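Local coordinates for protein tubulin binding cofactor C (Leishmania major, PDB 5AJ8) that belongs to the TBCC family of chaperones and probably assists tubulin folding, here represented by its C-terminal domain, at residues 97-100 with 101-104. The protein carries 1 engineered substitution. Residues are numbered along the deposited sequence; the frame is centred on the assembly and turned at random.
Sequences RCWV and GLLS
Leu-102 lies over one face of the Trp-99 indole, and the two side chains cross at about a right angle. CB of Leu-102 makes a CH-pi contact, 3.9 Å from the centroid of the six-membered ring of Trp-99 and 19° off its normal, while Leu-102 CD1 reaches the far rim at Trp-99 CZ3 (3.8 Å). CG of Trp-99 is anti to its backbone N (chi1 -176°) and beside the carbonyl carbon, on the side where Leu-102 follows, which brings the ring against Leu-102 N and CB. Two successive i to i+3 bonds close the turn, Leu-102 N to Trp-99 O (3.3 Å) and Leu-103 N to Val-100 O (3.1 Å), each donor standing above the carbonyl plane; Ser-104 N to Gly-101 O (3.1 Å) is next in the series. A water donates to Val-100 O (2.6 Å) and also bonds Ser-104 OG (2.7 Å). The turn follows strand 91-95 of the parallel beta-helix characteristic of the TBCC/CAP C-terminal fold, in the loop leading to helix 116-122. Trp-99 itself centres an inverse gamma turn. Further out, Thr-166 O holds the indole NE1, and His-116 NE2 is a second donor to Trp-99 O. Tyr-40 of strand 38-41 and Tyr-59 of strand 56-62 also meet the ring.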
loop_
_atom_site.group_PDB
_atom_site.type_symbol
_atom_site.label_atom_id
_atom_site.label_comp_id
_atom_site.label_asym_id
_atom_site.label_seq_id
_atom_site.Cartn_x
_atom_site.Cartn_y
_atom_site.Cartn_z
ATOM N N ARG A 97 -9.365 -3.009 0.639
ATOM C CA ARG A 97 -10.719 -2.986 0.129
ATOM C C ARG A 97 -11.332 -1.551 0.077
ATOM O O ARG A 97 -12.292 -1.331 -0.642
ATOM C CB ARG A 97 -11.616 -3.951 0.924
ATOM C CG ARG A 97 -11.820 -3.568 2.372
ATOM C CD ARG A 97 -12.692 -4.572 3.118
ATOM N NE ARG A 97 -12.748 -4.230 4.538
ATOM C CZ ARG A 97 -12.074 -4.839 5.521
ATOM N NH1 ARG A 97 -11.279 -5.885 5.283
ATOM N NH2 ARG A 97 -12.213 -4.409 6.783
ATOM N N CYS A 98 -10.762 -0.592 0.826
ATOM C CA CYS A 98 -11.171 0.815 0.697
ATOM C C CYS A 98 -10.918 1.381 -0.697
ATOM O O CYS A 98 -11.501 2.401 -1.049
ATOM C CB CYS A 98 -10.463 1.704 1.741
ATOM S SG CYS A 98 -10.948 1.250 3.421
ATOM N N TRP A 99 -10.023 0.776 -1.482
ATOM C CA TRP A 99 -9.907 1.191 -2.875
ATOM C C TRP A 99 -10.999 0.515 -3.702
ATOM O O TRP A 99 -10.746 -0.476 -4.389
ATOM C CB TRP A 99 -8.508 0.934 -3.452
ATOM C CG TRP A 99 -8.360 1.447 -4.864
ATOM C CD1 TRP A 99 -9.113 2.420 -5.476
ATOM C CD2 TRP A 99 -7.387 1.047 -5.816
ATOM N NE1 TRP A 99 -8.666 2.640 -6.744
ATOM C CE2 TRP A 99 -7.599 1.813 -6.978
ATOM C CE3 TRP A 99 -6.347 0.109 -5.806
ATOM C CZ2 TRP A 99 -6.816 1.661 -8.117
ATOM C CZ3 TRP A 99 -5.558 -0.017 -6.940
ATOM C CH2 TRP A 99 -5.795 0.743 -8.064
ATOM N N VAL A 100 -12.210 1.058 -3.589
ATOM C CA VAL A 100 -13.378 0.565 -4.299
ATOM C C VAL A 100 -13.140 0.622 -5.801
ATOM O O VAL A 100 -13.568 -0.266 -6.533
ATOM C CB VAL A 100 -14.662 1.355 -3.934
ATOM C CG1 VAL A 100 -15.861 0.822 -4.716
ATOM C CG2 VAL A 100 -14.962 1.261 -2.432
ATOM N N GLY A 101 -12.428 1.637 -6.269
ATOM C CA GLY A 101 -12.165 1.812 -7.709
ATOM C C GLY A 101 -11.321 0.751 -8.395
ATOM O O GLY A 101 -11.331 0.654 -9.619
ATOM N N LEU A 102 -10.575 -0.045 -7.619
ATOM C CA LEU A 102 -9.853 -1.186 -8.156
ATOM C C LEU A 102 -10.804 -2.103 -8.934
ATOM O O LEU A 102 -10.464 -2.656 -9.993
ATOM C CB LEU A 102 -9.176 -1.983 -7.037
ATOM C CG LEU A 102 -8.472 -3.276 -7.475
ATOM C CD1 LEU A 102 -7.370 -2.945 -8.454
ATOM C CD2 LEU A 102 -7.942 -4.107 -6.303
ATOM N N LEU A 103 -12.003 -2.269 -8.385
ATOM C CA LEU A 103 -12.969 -3.195 -8.952
ATOM C C LEU A 103 -13.510 -2.722 -10.295
ATOM O O LEU A 103 -13.962 -3.559 -11.089
ATOM C CB LEU A 103 -14.089 -3.462 -7.960
ATOM C CG LEU A 103 -13.578 -3.976 -6.602
ATOM C CD1 LEU A 103 -14.761 -4.273 -5.693
ATOM C CD2 LEU A 103 -12.710 -5.215 -6.730
ATOM N N SER A 104 -13.371 -1.425 -10.598
ATOM C CA SER A 104 -13.701 -0.871 -11.941
ATOM C C SER A 104 -12.452 -0.615 -12.789
ATOM O O SER A 104 -12.506 0.108 -13.793
ATOM C CB SER A 104 -14.468 0.441 -11.796
ATOM O OG SER A 104 -15.586 0.266 -10.957
HETATM O O HOH W 1 -15.508 -0.158 -8.308
#